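Local structure of acetoin utilization protein (Exiguobacterium sibiricum, 2Q04) at residues I63-R67 against L116-S120. The protein probably acts as an acetyl-CoA-dependent acetyltransferase on a substrate not yet established, perhaps in acetoin utilization. Numbering follows the deposited sequence.
Sequences IIIAR and LLEVS
Strand 63-67 is extended, with phi between -101° and -135° and psi between 111° and 149°, and lies beneath the alpha-helical turn 116-120, which crosses it obliquely. The two short axes come within 8.6 Å and run at 138°, nearer antiparallel than parallel; I64 and S120 form the closest CA pair, at 6.5 Å. Only 221 Å² is buried between the segments, all of it by residues shut off from solvent.

Apolar contacts dominate. I64 (m, p) projects toward the helix, its CG2 lying 4.0 Å from L116 CD1 and 4.4 Å from V119 CG1. L116 leaves the helix sideways with an off-well chi1 of -131°, which swings CD1 over the strand: L116 CD1 sits 3.9 Å from A66 CB and 3.7 Å from A66 N, touching backbone as well as side chain. The same L116 CD1 also rests 3.8 Å from I65 C.

Polar groups meet the strand without bonding to it. S120 OG, chi1 m, donates a hydrogen bond to L116 O (2.9 Å), which also accepts from S120 N (3.2 Å), so the hydroxyl is satisfied inside the helix while S120 OG packs 3.4 Å from I64 CG1. No hydrogen bond crosses the interface.

The alternation of the strand sends I63 to the other face, against helix 45-56, whereas I21 and V76 of the flanking strands extend the surface under the helix. Helices thus pack on both faces of a central mixed sheet, the alpha/beta layering characteristic of the GNAT acetyltransferase fold.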
ATOM      1  N   ILE A  63      -8.571  -0.462   4.669  1.00 56.79           N
ATOM      2  CA  ILE A  63      -7.784   0.639   5.204  1.00 56.58           C
ATOM      3  C   ILE A  63      -7.292   0.268   6.608  1.00 56.05           C
ATOM      4  O   ILE A  63      -8.078   0.105   7.519  1.00 56.45           O
ATOM      5  CB  ILE A  63      -8.624   1.952   5.293  1.00 56.80           C
ATOM      6  CG1 ILE A  63      -9.139   2.380   3.896  1.00 57.35           C
ATOM      7  CG2 ILE A  63      -7.799   3.079   5.942  1.00 58.39           C
ATOM      8  CD1 ILE A  63      -8.047   2.823   2.926  1.00 56.77           C
ATOM      9  N   ILE A  64      -5.995   0.052   6.734  1.00 56.37           N
ATOM     10  CA  ILE A  64      -5.377  -0.161   8.025  1.00 56.37           C
ATOM     11  C   ILE A  64      -4.724   1.155   8.436  1.00 56.62           C
ATOM     12  O   ILE A  64      -4.080   1.823   7.611  1.00 57.00           O
ATOM     13  CB  ILE A  64      -4.310  -1.310   7.974  1.00 56.35           C
ATOM     14  CG1 ILE A  64      -5.002  -2.685   7.869  1.00 55.88           C
ATOM     15  CG2 ILE A  64      -3.414  -1.277   9.222  1.00 56.66           C
ATOM     16  CD1 ILE A  64      -5.786  -2.899   6.580  1.00 56.86           C
ATOM     17  N   ILE A  65      -4.913   1.544   9.699  1.00 56.48           N
ATOM     18  CA  ILE A  65      -4.477   2.866  10.173  1.00 56.05           C
ATOM     19  C   ILE A  65      -3.528   2.788  11.356  1.00 55.24           C
ATOM     20  O   ILE A  65      -3.565   1.839  12.123  1.00 55.73           O
ATOM     21  CB  ILE A  65      -5.679   3.723  10.591  1.00 56.36           C
ATOM     22  CG1 ILE A  65      -6.433   3.062  11.773  1.00 56.24           C
ATOM     23  CG2 ILE A  65      -6.611   3.938   9.404  1.00 55.77           C
ATOM     24  CD1 ILE A  65      -7.527   3.910  12.343  1.00 55.37           C
ATOM     25  N   ALA A  66      -2.633   3.771  11.443  1.00 54.86           N
ATOM     26  CA  ALA A  66      -1.833   4.001  12.639  1.00 54.61           C
ATOM     27  C   ALA A  66      -2.453   5.200  13.319  1.00 54.67           C
ATOM     28  O   ALA A  66      -2.539   6.278  12.729  1.00 52.77           O
ATOM     29  CB  ALA A  66      -0.404   4.273  12.285  1.00 54.19           C
ATOM     30  N   ARG A  67      -2.885   5.012  14.565  1.00 55.12           N
ATOM     31  CA  ARG A  67      -3.800   5.937  15.192  1.00 55.27           C
ATOM     32  C   ARG A  67      -3.404   6.293  16.634  1.00 55.88           C
ATOM     33  O   ARG A  67      -2.885   5.462  17.372  1.00 55.71           O
ATOM     34  CB  ARG A  67      -5.208   5.317  15.177  1.00 55.37           C
ATOM     35  CG  ARG A  67      -6.267   6.144  15.820  1.00 56.03           C
ATOM     36  CD  ARG A  67      -7.627   5.429  15.796  1.00 55.06           C
ATOM     37  NE  ARG A  67      -7.602   4.119  16.476  1.00 55.36           N
ATOM     38  CZ  ARG A  67      -7.556   3.952  17.811  1.00 53.79           C
ATOM     39  NH1 ARG A  67      -7.419   4.990  18.614  1.00 53.01           N
ATOM     40  NH2 ARG A  67      -7.578   2.734  18.329  1.00 49.02           N
ATOM     41  N   LEU A 116       2.326  -1.404  10.147  1.00 56.99           N
ATOM     42  CA  LEU A 116       1.173  -1.167   9.318  1.00 56.97           C
ATOM     43  C   LEU A 116       1.014  -2.344   8.347  1.00 57.47           C
ATOM     44  O   LEU A 116      -0.086  -2.875   8.176  1.00 57.40           O
ATOM     45  CB  LEU A 116       1.362   0.134   8.540  1.00 56.78           C
ATOM     46  CG  LEU A 116       0.248   1.174   8.540  1.00 56.20           C
ATOM     47  CD1 LEU A 116      -0.435   1.267   9.831  1.00 56.12           C
ATOM     48  CD2 LEU A 116       0.841   2.530   8.161  1.00 57.84           C
ATOM     49  N   LEU A 117       2.133  -2.785   7.759  1.00 57.69           N
ATOM     50  CA  LEU A 117       2.117  -3.907   6.815  1.00 58.47           C
ATOM     51  C   LEU A 117       1.893  -5.242   7.529  1.00 59.52           C
ATOM     52  O   LEU A 117       1.196  -6.114   7.010  1.00 59.79           O
ATOM     53  CB  LEU A 117       3.424  -3.960   6.005  1.00 59.86           C
ATOM     54  CG  LEU A 117       3.673  -2.827   4.979  1.00 58.07           C
ATOM     55  CD1 LEU A 117       5.093  -2.924   4.415  1.00 58.50           C
ATOM     56  CD2 LEU A 117       2.649  -2.858   3.859  1.00 58.13           C
ATOM     57  N   GLU A 118       2.495  -5.403   8.715  1.00 59.51           N
ATOM     58  CA  GLU A 118       2.320  -6.634   9.512  1.00 59.98           C
ATOM     59  C   GLU A 118       0.847  -6.889   9.820  1.00 59.30           C
ATOM     60  O   GLU A 118       0.338  -7.977   9.592  1.00 60.04           O
ATOM     61  CB  GLU A 118       3.097  -6.548  10.833  1.00 60.12           C
ATOM     62  CG  GLU A 118       4.585  -6.841  10.725  1.00 61.90           C
ATOM     63  CD  GLU A 118       5.296  -6.792  12.090  1.00 62.78           C
ATOM     64  OE1 GLU A 118       4.671  -7.185  13.115  1.00 64.71           O
ATOM     65  OE2 GLU A 118       6.476  -6.372  12.134  1.00 69.96           O
ATOM     66  N   VAL A 119       0.185  -5.882  10.377  1.00 58.52           N
ATOM     67  CA  VAL A 119      -1.213  -5.997  10.761  1.00 57.97           C
ATOM     68  C   VAL A 119      -2.103  -6.227   9.535  1.00 57.94           C
ATOM     69  O   VAL A 119      -3.131  -6.905   9.618  1.00 57.58           O
ATOM     70  CB  VAL A 119      -1.685  -4.730  11.525  1.00 57.98           C
ATOM     71  CG1 VAL A 119      -3.191  -4.787  11.800  1.00 57.10           C
ATOM     72  CG2 VAL A 119      -0.912  -4.581  12.820  1.00 58.87           C
ATOM     73  N   SER A 120      -1.688  -5.680   8.397  1.00 58.03           N
ATOM     74  CA  SER A 120      -2.407  -5.881   7.147  1.00 58.03           C
ATOM     75  C   SER A 120      -2.376  -7.354   6.699  1.00 58.39           C
ATOM     76  O   SER A 120      -3.364  -7.863   6.175  1.00 59.66           O
ATOM     77  CB  SER A 120      -1.829  -4.984   6.043  1.00 58.02           C
ATOM     78  OG  SER A 120      -2.118  -3.614   6.287  1.00 58.16           O
TER